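Long-range contacts in cellulose biosynthesis protein BcsG (Salmonella typhimurium LT2, PDB 5OLT), which is required for cellulose biosynthesis and is represented here by its zinc-binding extramembrane domain, of the alkaline phosphatase family: residues A[62-67]-A[214-219]; A[90-95]-A[318-323]; A[262-267]-A[292-297]. One frame throughout, in Å; residues are numbered along the deposited sequence.

Contact 1 (A[62-67]-A[214-219]); sequences LVINIC and FNLLPL. With ZN (zinc ion), chain B.
The ring of F214 lies alongside I64 with the two side chains running in the same direction, and its CD2 meets I64 CG1 obliquely at 4.2 Å. One face of that ring carries L216 CD1, centred on it and 3.5 Å above the plane. The same methyl also crosses to the other strand, where it sits 3.6 Å from I64 CG2. In L216, chi1 (-64°) puts CG beside the backbone N, and chi2 (77°) then carries CD1 over the ring. The other flat groups, the amides of N65 and N215, are on the reverse face of the sheet, their planes 57° apart.

Strands 62-66 and 214-216 run parallel and are laced in the usual alternating way: F214 N to V63 O, N65 N to F214 O, L216 N to N65 O, and C67 N to L216 O at 2.9 Å. Beyond L216 the second segment is loop, and a water takes over. It donates to C67 O at 2.7 Å and to L216 O, and accepts from L219 N. L217 CD1 rests 4.1 Å from C67 CB, and L219 CD1 touches I66 CG2. On the apolar face, L241 of helix 234-255 packs against I66 and L216.

C67 SG, anti to its backbone N, binds zinc at 2.3 Å, with S102, E266 and H267 as the other protein ligands. This sulfur sits just past the parallel strand pair, consistent with the alkaline phosphatase fold. N215 ND2 hydrogen-bonds E266 OE2 while E266 OE1 binds the zinc, a second-shell link that probably orients the carboxylate.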
loop_
_atom_site.group_PDB
_atom_site.type_symbol
_atom_site.label_atom_id
_atom_site.label_comp_id
_atom_site.label_asym_id
_atom_site.label_seq_id
_atom_site.Cartn_x
_atom_site.Cartn_y
_atom_site.Cartn_z
ATOM N N LEU A 62 4.850 8.940 6.699
ATOM C CA LEU A 62 3.965 8.100 7.551
ATOM C C LEU A 62 3.176 7.203 6.608
ATOM O O LEU A 62 2.430 7.705 5.764
ATOM C CB LEU A 62 3.026 9.010 8.351
ATOM C CG LEU A 62 1.918 8.321 9.122
ATOM C CD1 LEU A 62 2.447 7.320 10.132
ATOM C CD2 LEU A 62 1.043 9.372 9.799
ATOM N N VAL A 63 3.392 5.888 6.710
ATOM C CA VAL A 63 2.680 4.922 5.867
ATOM C C VAL A 63 1.594 4.277 6.719
ATOM O O VAL A 63 1.883 3.675 7.771
ATOM C CB VAL A 63 3.650 3.852 5.314
ATOM C CG1 VAL A 63 2.905 2.785 4.518
ATOM C CG2 VAL A 63 4.715 4.494 4.462
ATOM N N ILE A 64 0.340 4.429 6.283
ATOM C CA ILE A 64 -0.826 3.979 7.034
ATOM C C ILE A 64 -1.373 2.755 6.283
ATOM O O ILE A 64 -1.963 2.890 5.196
ATOM C CB ILE A 64 -1.879 5.129 7.109
ATOM C CG1 ILE A 64 -1.285 6.322 7.881
ATOM C CG2 ILE A 64 -3.178 4.632 7.737
ATOM C CD1 ILE A 64 -2.211 7.511 7.967
ATOM N N ASN A 65 -1.138 1.550 6.833
ATOM C CA ASN A 65 -1.420 0.296 6.157
ATOM C C ASN A 65 -2.643 -0.330 6.823
ATOM O O ASN A 65 -2.604 -0.694 7.995
ATOM C CB ASN A 65 -0.150 -0.575 6.279
ATOM C CG ASN A 65 -0.254 -1.891 5.565
ATOM O OD1 ASN A 65 -0.699 -1.977 4.393
ATOM N ND2 ASN A 65 0.191 -2.935 6.236
ATOM N N ILE A 66 -3.747 -0.377 6.082
ATOM C CA ILE A 66 -5.059 -0.680 6.667
ATOM C C ILE A 66 -5.533 -2.057 6.260
ATOM O O ILE A 66 -5.676 -2.341 5.067
ATOM C CB ILE A 66 -6.109 0.365 6.216
ATOM C CG1 ILE A 66 -5.672 1.784 6.629
ATOM C CG2 ILE A 66 -7.511 0.013 6.759
ATOM C CD1 ILE A 66 -6.511 2.890 6.014
ATOM N N CYS A 67 -5.793 -2.907 7.253
ATOM C CA CYS A 67 -6.340 -4.241 6.978
ATOM C C CYS A 67 -7.783 -4.131 6.465
ATOM O O CYS A 67 -8.558 -3.326 6.978
ATOM C CB CYS A 67 -6.272 -5.074 8.278
ATOM S SG CYS A 67 -6.870 -6.795 8.144
ATOM N N PHE A 214 2.768 2.134 9.982
ATOM C CA PHE A 214 1.651 2.050 10.915
ATOM C C PHE A 214 0.622 1.050 10.385
ATOM O O PHE A 214 0.093 1.268 9.292
ATOM C CB PHE A 214 1.034 3.463 11.059
ATOM C CG PHE A 214 -0.217 3.571 11.925
ATOM C CD1 PHE A 214 -0.558 2.636 12.938
ATOM C CD2 PHE A 214 -1.087 4.664 11.721
ATOM C CE1 PHE A 214 -1.703 2.790 13.706
ATOM C CE2 PHE A 214 -2.229 4.813 12.514
ATOM C CZ PHE A 214 -2.548 3.885 13.494
ATOM N N ASN A 215 0.366 -0.040 11.130
ATOM C CA ASN A 215 -0.605 -1.038 10.690
ATOM C C ASN A 215 -1.873 -0.982 11.550
ATOM O O ASN A 215 -1.797 -0.904 12.773
ATOM C CB ASN A 215 0.004 -2.456 10.701
ATOM C CG ASN A 215 -0.958 -3.474 10.163
ATOM O OD1 ASN A 215 -1.650 -4.142 10.927
ATOM N ND2 ASN A 215 -1.006 -3.612 8.831
ATOM N N LEU A 216 -3.024 -0.961 10.873
ATOM C CA LEU A 216 -4.337 -0.739 11.487
ATOM C C LEU A 216 -5.290 -1.891 11.237
ATOM O O LEU A 216 -5.539 -2.239 10.089
ATOM C CB LEU A 216 -5.024 0.528 10.892
ATOM C CG LEU A 216 -4.355 1.849 11.143
ATOM C CD1 LEU A 216 -3.159 2.010 10.225
ATOM C CD2 LEU A 216 -5.346 2.980 10.905
ATOM N N LEU A 217 -5.880 -2.397 12.310
ATOM C CA LEU A 217 -6.768 -3.548 12.281
ATOM C C LEU A 217 -8.294 -3.316 12.499
ATOM O O LEU A 217 -9.031 -4.303 12.540
ATOM C CB LEU A 217 -6.273 -4.486 13.437
ATOM C CG LEU A 217 -6.529 -5.970 13.290
ATOM C CD1 LEU A 217 -5.756 -6.516 12.087
ATOM C CD2 LEU A 217 -6.126 -6.704 14.567
ATOM N N PRO A 218 -8.798 -2.058 12.621
ATOM C CA PRO A 218 -10.202 -1.984 13.062
ATOM C C PRO A 218 -11.222 -2.592 12.102
ATOM O O PRO A 218 -12.303 -2.988 12.550
ATOM C CB PRO A 218 -10.436 -0.485 13.226
ATOM C CG PRO A 218 -9.515 0.136 12.238
ATOM C CD PRO A 218 -8.259 -0.711 12.338
ATOM N N LEU A 219 -10.895 -2.661 10.806
ATOM C CA LEU A 219 -11.866 -3.151 9.826
ATOM C C LEU A 219 -11.824 -4.668 9.693
ATOM O O LEU A 219 -12.607 -5.231 8.947
ATOM C CB LEU A 219 -11.637 -2.483 8.466
ATOM C CG LEU A 219 -11.645 -0.957 8.537
ATOM C CD1 LEU A 219 -11.500 -0.425 7.106
ATOM C CD2 LEU A 219 -12.874 -0.368 9.238
HETATM ZN ZN ZN B . -5.332 -7.846 6.827
HETATM O O HOH W 1 -8.379 -2.233 9.474
HETATM O O HOH W 2 -6.521 -9.881 7.658
#

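Contact 2 (A[90-95]-A[318-323]); sequences ILFKHF and YLAISE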
loop_
_atom_site.group_PDB
_atom_site.type_symbol
_atom_site.label_atom_id
_atom_site.label_comp_id
_atom_site.label_asym_id
_atom_site.label_seq_id
_atom_site.Cartn_x
_atom_site.Cartn_y
_atom_site.Cartn_z
ATOM N N ILE A 90 -3.061 12.704 -4.243
ATOM C CA ILE A 90 -2.926 11.683 -5.277
ATOM C C ILE A 90 -3.785 10.507 -4.841
ATOM O O ILE A 90 -3.680 10.077 -3.676
ATOM C CB ILE A 90 -1.455 11.246 -5.407
ATOM C CG1 ILE A 90 -0.546 12.415 -5.786
ATOM C CG2 ILE A 90 -1.345 10.076 -6.398
ATOM C CD1 ILE A 90 0.939 12.101 -5.601
ATOM N N LEU A 91 -4.594 9.968 -5.731
ATOM C CA LEU A 91 -5.462 8.840 -5.370
ATOM C C LEU A 91 -5.390 7.798 -6.469
ATOM O O LEU A 91 -5.687 8.099 -7.644
ATOM C CB LEU A 91 -6.899 9.366 -5.161
ATOM C CG LEU A 91 -7.961 8.373 -4.710
ATOM C CD1 LEU A 91 -7.587 7.744 -3.370
ATOM C CD2 LEU A 91 -9.305 9.094 -4.607
ATOM N N PHE A 92 -5.005 6.579 -6.093
ATOM C CA PHE A 92 -4.956 5.489 -7.076
ATOM C C PHE A 92 -6.301 4.794 -7.204
ATOM O O PHE A 92 -6.927 4.433 -6.190
ATOM C CB PHE A 92 -3.924 4.447 -6.611
ATOM C CG PHE A 92 -2.493 4.914 -6.696
ATOM C CD1 PHE A 92 -1.910 5.651 -5.654
ATOM C CD2 PHE A 92 -1.701 4.561 -7.779
ATOM C CE1 PHE A 92 -0.584 6.066 -5.714
ATOM C CE2 PHE A 92 -0.361 4.964 -7.851
ATOM C CZ PHE A 92 0.219 5.716 -6.812
ATOM N N LYS A 93 -6.723 4.560 -8.446
ATOM C CA LYS A 93 -7.985 3.907 -8.763
ATOM C C LYS A 93 -7.851 2.442 -9.167
ATOM O O LYS A 93 -8.800 1.712 -9.127
ATOM C CB LYS A 93 -8.741 4.706 -9.838
ATOM C CG LYS A 93 -9.127 6.131 -9.432
ATOM C CD LYS A 93 -9.978 6.122 -8.169
ATOM C CE LYS A 93 -10.434 7.521 -7.760
ATOM N NZ LYS A 93 -11.408 8.069 -8.738
ATOM N N HIS A 94 -6.636 2.032 -9.531
ATOM C CA HIS A 94 -6.370 0.650 -9.924
ATOM C C HIS A 94 -5.065 0.205 -9.286
ATOM O O HIS A 94 -4.152 -0.279 -9.980
ATOM C CB HIS A 94 -6.389 0.494 -11.465
ATOM C CG HIS A 94 -7.749 0.708 -12.027
ATOM N ND1 HIS A 94 -8.753 -0.229 -11.879
ATOM C CD2 HIS A 94 -8.302 1.764 -12.660
ATOM C CE1 HIS A 94 -9.860 0.230 -12.431
ATOM N NE2 HIS A 94 -9.621 1.448 -12.885
ATOM N N PHE A 95 -4.998 0.324 -7.957
ATOM C CA PHE A 95 -3.851 -0.140 -7.174
ATOM C C PHE A 95 -4.137 -1.560 -6.714
ATOM O O PHE A 95 -5.150 -1.807 -6.069
ATOM C CB PHE A 95 -3.667 0.769 -5.944
ATOM C CG PHE A 95 -2.392 0.519 -5.216
ATOM C CD1 PHE A 95 -2.262 -0.578 -4.313
ATOM C CD2 PHE A 95 -1.291 1.338 -5.441
ATOM C CE1 PHE A 95 -1.067 -0.796 -3.644
ATOM C CE2 PHE A 95 -0.124 1.138 -4.736
ATOM C CZ PHE A 95 0.006 0.070 -3.858
ATOM N N TYR A 318 2.846 -1.489 -5.318
ATOM C CA TYR A 318 3.780 -0.900 -4.347
ATOM C C TYR A 318 4.945 -0.154 -4.974
ATOM O O TYR A 318 5.432 0.833 -4.389
ATOM C CB TYR A 318 4.302 -1.968 -3.401
ATOM C CG TYR A 318 3.168 -2.687 -2.711
ATOM C CD1 TYR A 318 2.409 -2.043 -1.725
ATOM C CD2 TYR A 318 2.804 -3.986 -3.090
ATOM C CE1 TYR A 318 1.332 -2.684 -1.108
ATOM C CE2 TYR A 318 1.732 -4.641 -2.493
ATOM C CZ TYR A 318 1.011 -4.002 -1.482
ATOM O OH TYR A 318 -0.076 -4.627 -0.894
ATOM N N LEU A 319 5.419 -0.608 -6.136
ATOM C CA LEU A 319 6.569 0.050 -6.748
ATOM C C LEU A 319 6.275 1.534 -7.008
ATOM O O LEU A 319 7.187 2.374 -6.880
ATOM C CB LEU A 319 7.003 -0.663 -8.039
ATOM C CG LEU A 319 8.368 -0.269 -8.610
ATOM C CD1 LEU A 319 9.502 -0.660 -7.658
ATOM C CD2 LEU A 319 8.545 -0.914 -9.977
ATOM N N ALA A 320 5.021 1.863 -7.353
ATOM C CA ALA A 320 4.654 3.275 -7.580
ATOM C C ALA A 320 4.725 4.107 -6.294
ATOM O O ALA A 320 5.037 5.318 -6.372
ATOM C CB ALA A 320 3.269 3.381 -8.198
ATOM N N ILE A 321 4.443 3.492 -5.141
ATOM C CA ILE A 321 4.597 4.191 -3.856
ATOM C C ILE A 321 6.076 4.476 -3.607
ATOM O O ILE A 321 6.469 5.608 -3.303
ATOM C CB ILE A 321 3.990 3.388 -2.683
ATOM C CG1 ILE A 321 2.494 3.095 -2.927
ATOM C CG2 ILE A 321 4.288 4.058 -1.334
ATOM C CD1 ILE A 321 1.599 4.310 -3.081
ATOM N N SER A 322 6.925 3.466 -3.820
ATOM C CA SER A 322 8.343 3.664 -3.662
ATOM C C SER A 322 8.851 4.777 -4.596
ATOM O O SER A 322 9.696 5.609 -4.173
ATOM C CB SER A 322 9.090 2.343 -3.864
ATOM O OG SER A 322 10.487 2.555 -3.679
ATOM N N GLU A 323 8.369 4.800 -5.845
ATOM C CA GLU A 323 8.799 5.878 -6.736
ATOM C C GLU A 323 8.387 7.256 -6.239
ATOM O O GLU A 323 9.189 8.191 -6.287
ATOM C CB GLU A 323 8.218 5.634 -8.124
ATOM C CG GLU A 323 8.615 6.679 -9.144
ATOM C CD GLU A 323 10.079 6.778 -9.410
ATOM O OE1 GLU A 323 10.807 5.774 -9.249
ATOM O OE2 GLU A 323 10.506 7.893 -9.828
#
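Y318, whose ring F95 meets, has a carbonyl O that accepts two backbone bonds of the helix: from S322 N to Y318 O at 3.1 Å and, weakly, from I321 N at 2.9 Å. No hydrogen bond crosses from 90-95 to 318-323. Everything between the two segments is aromatic and aliphatic, and all of it is buried.

The main event is a T-shaped stack. F95 turns its edge to the face of Y318, with ring centroids 5.5 Å apart and planes at 84°. F95 CE1 stands 3.9 Å above the Y318 plane, offset toward the rim, while Y318 CD1 lies in the plane of the F95 ring, 3.8 Å from F95 CZ. On the F95 side, chi1 (-170°) puts CG anti to the backbone N. The Y318 hydroxyl is tied down elsewhere, by a hydrogen bond to S97 O, which probably limits the movement of the tyrosine ring.

I321 lies against F95 and F92. It was modelled in two conformers; in the one described here the I321 and F95 side chains cross at about a right angle, with I321 CG1 3.7 Å from F95 CE2, and I321 CD1 reaches F92 CE1 at 3.8 Å. A320 CB fills the place next to F92 CE2, 4.0 Å away. F95 CD2 also lies over one face of F92, toward its rim, across the corner that the chain turns at K93 and H94.

Helix 318-328 thus packs against one face of the central sheet. Strand 90-96 runs between 291-299 and 310-312 there; F92 also touches A294 and I312, and F95 and Y318 both meet V264 of strand 259-265.

Contact 3 (A[262-267]-A[292-297]); sequences VVVPEH and VPAGVK. With ZN (zinc ion), chain B.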
loop_
_atom_site.group_PDB
_atom_site.type_symbol
_atom_site.label_atom_id
_atom_site.label_comp_id
_atom_site.label_asym_id
_atom_site.label_seq_id
_atom_site.Cartn_x
_atom_site.Cartn_y
_atom_site.Cartn_z
ATOM N N VAL A 262 1.112 8.313 3.249
ATOM C CA VAL A 262 0.706 7.324 2.251
ATOM C C VAL A 262 -0.295 6.400 2.918
ATOM O O VAL A 262 0.031 5.802 3.951
ATOM C CB VAL A 262 1.895 6.494 1.746
ATOM C CG1 VAL A 262 1.395 5.454 0.732
ATOM C CG2 VAL A 262 2.941 7.424 1.145
ATOM N N VAL A 263 -1.498 6.305 2.360
ATOM C CA VAL A 263 -2.491 5.371 2.856
ATOM C C VAL A 263 -2.519 4.221 1.862
ATOM O O VAL A 263 -2.775 4.455 0.670
ATOM C CB VAL A 263 -3.880 6.036 2.934
ATOM C CG1 VAL A 263 -4.956 4.978 3.245
ATOM C CG2 VAL A 263 -3.837 7.103 3.998
ATOM N N VAL A 264 -2.286 2.985 2.311
ATOM C CA VAL A 264 -2.280 1.840 1.380
ATOM C C VAL A 264 -2.823 0.626 2.110
ATOM O O VAL A 264 -2.203 0.106 3.060
ATOM C CB VAL A 264 -0.876 1.595 0.799
ATOM C CG1 VAL A 264 0.172 1.604 1.901
ATOM C CG2 VAL A 264 -0.787 0.351 -0.098
ATOM N N PRO A 265 -4.027 0.230 1.747
ATOM C CA PRO A 265 -4.614 -0.959 2.403
ATOM C C PRO A 265 -3.861 -2.230 2.046
ATOM O O PRO A 265 -3.219 -2.325 1.000
ATOM C CB PRO A 265 -6.029 -1.023 1.851
ATOM C CG PRO A 265 -6.296 0.390 1.395
ATOM C CD PRO A 265 -4.991 0.888 0.847
ATOM N N GLU A 266 -3.947 -3.192 2.960
ATOM C CA GLU A 266 -3.317 -4.504 2.731
ATOM C C GLU A 266 -4.049 -5.323 1.684
ATOM O O GLU A 266 -3.421 -6.057 0.909
ATOM C CB GLU A 266 -3.438 -5.345 4.002
ATOM C CG GLU A 266 -2.765 -4.854 5.277
ATOM C CD GLU A 266 -3.193 -5.726 6.439
ATOM O OE1 GLU A 266 -3.940 -6.702 6.179
ATOM O OE2 GLU A 266 -2.812 -5.442 7.583
ATOM N N HIS A 267 -5.389 -5.282 1.737
ATOM C CA HIS A 267 -6.294 -6.176 0.967
ATOM C C HIS A 267 -7.682 -5.850 1.470
ATOM O O HIS A 267 -7.835 -5.257 2.567
ATOM C CB HIS A 267 -6.009 -7.700 1.281
ATOM C CG HIS A 267 -6.183 -8.044 2.736
ATOM N ND1 HIS A 267 -7.426 -8.241 3.307
ATOM C CD2 HIS A 267 -5.281 -8.124 3.745
ATOM C CE1 HIS A 267 -7.283 -8.401 4.620
ATOM N NE2 HIS A 267 -5.989 -8.358 4.910
ATOM N N VAL A 292 -7.443 -1.809 -4.162
ATOM C CA VAL A 292 -7.563 -1.078 -2.904
ATOM C C VAL A 292 -7.329 0.415 -3.078
ATOM O O VAL A 292 -6.564 0.824 -3.957
ATOM C CB VAL A 292 -6.596 -1.655 -1.839
ATOM C CG1 VAL A 292 -6.892 -3.133 -1.550
ATOM C CG2 VAL A 292 -5.111 -1.483 -2.218
ATOM N N PRO A 293 -7.967 1.237 -2.212
ATOM C CA PRO A 293 -7.785 2.700 -2.315
ATOM C C PRO A 293 -6.509 3.193 -1.684
ATOM O O PRO A 293 -6.441 3.408 -0.473
ATOM C CB PRO A 293 -9.007 3.246 -1.552
ATOM C CG PRO A 293 -9.336 2.188 -0.526
ATOM C CD PRO A 293 -9.071 0.869 -1.281
ATOM N N ALA A 294 -5.497 3.414 -2.500
ATOM C CA ALA A 294 -4.253 3.961 -2.016
ATOM C C ALA A 294 -4.194 5.447 -2.344
ATOM O O ALA A 294 -4.607 5.888 -3.430
ATOM C CB ALA A 294 -3.097 3.223 -2.670
ATOM N N GLY A 295 -3.692 6.234 -1.397
ATOM C CA GLY A 295 -3.637 7.688 -1.574
ATOM C C GLY A 295 -2.399 8.267 -0.954
ATOM O O GLY A 295 -1.796 7.695 -0.029
ATOM N N VAL A 296 -2.032 9.457 -1.424
ATOM C CA VAL A 296 -0.878 10.172 -0.889
ATOM C C VAL A 296 -1.315 11.597 -0.633
ATOM O O VAL A 296 -2.033 12.181 -1.448
ATOM C CB VAL A 296 0.298 10.159 -1.896
ATOM C CG1 VAL A 296 1.532 10.862 -1.323
ATOM C CG2 VAL A 296 0.664 8.719 -2.290
ATOM N N LYS A 297 -0.896 12.129 0.500
ATOM C CA LYS A 297 -1.149 13.544 0.820
ATOM C C LYS A 297 0.125 14.141 1.378
ATOM O O LYS A 297 0.788 13.536 2.225
ATOM C CB LYS A 297 -2.262 13.679 1.873
ATOM C CG LYS A 297 -2.778 15.102 2.085
ATOM C CD LYS A 297 -4.065 15.103 2.915
ATOM C CE LYS A 297 -4.493 16.530 3.260
ATOM N NZ LYS A 297 -4.769 17.389 2.081
HETATM ZN ZN ZN B . -5.332 -7.846 6.827
HETATM O O HOH W 2 -6.521 -9.881 7.658
#
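P265 and V292 make the tight end of this contact. Their side chains pass alongside, running opposite ways, with P265 CB 3.8 Å from V292 CB, while P265 CD presses to 3.2 Å from P293 O and P265 CG sits beside P293 CD. V292 CG1, anti to its carbonyl carbon (chi1 -60°), extends the packing to H267 CA at 4.0 Å. Farther back the fit is looser: V262 CG2 and V296 CG2 are 4.3 Å apart, and V264 CB and A294 CB are slightly farther from each other. At that end K297 is partly exposed and its side chain leads away; in the conformer given, K297 NZ hydrogen-bonds H87 O.

The backbones are antiparallel. V263 and G295 form the hydrogen-bonded pair, V263 N donating to G295 O at 2.8 Å and G295 N returning to V263 O at 2.9 Å. G295 puts no side chain on the face where V263 points. V262 and V296 are the neighbouring non-hydrogen-bonded pair, and V262 CA adds a CA-H...O contact to G295 O. The next hydrogen-bonded pair in this ladder would be P265 with P293, but neither proline has an N-H. The ladder therefore stops there, and P265 O is buried with no polar partner in the model.

Immediately past that break the chain turns to the metal. E266 OE1 binds zinc at 1.9 Å and H267 NE2 at 2.1 Å; C67, S102 and a water complete the site. Past P265 the pairing with 292-297 ends, though E266 N still bonds I66 O; the adjacent E266 and H267 bring a carboxylate oxygen and an imidazole nitrogen to the same ion.

How the contacts relate
All three contacts belong to one mixed central sheet, in which strands 210-216, 60-66, 259-265, 291-299 and 90-96 lie in that order. Contact 1 joins the first two and contact 3 the next two; their centres are about 9 Å apart, and I64 N with V262 O bridges them. Contact 2 sets helix 318-328 against strand 90-96, its centre about 8 Å from contact 3 and about 16 Å from contact 1. Along the chain, contact 1 closes before contact 3 opens, contact 3 nests within contact 2, and contacts 1 and 2 interleave. Contacts 1 and 3 supply three of the four protein ligands of one zinc; contact 2 packs a helix on part of one sheet face.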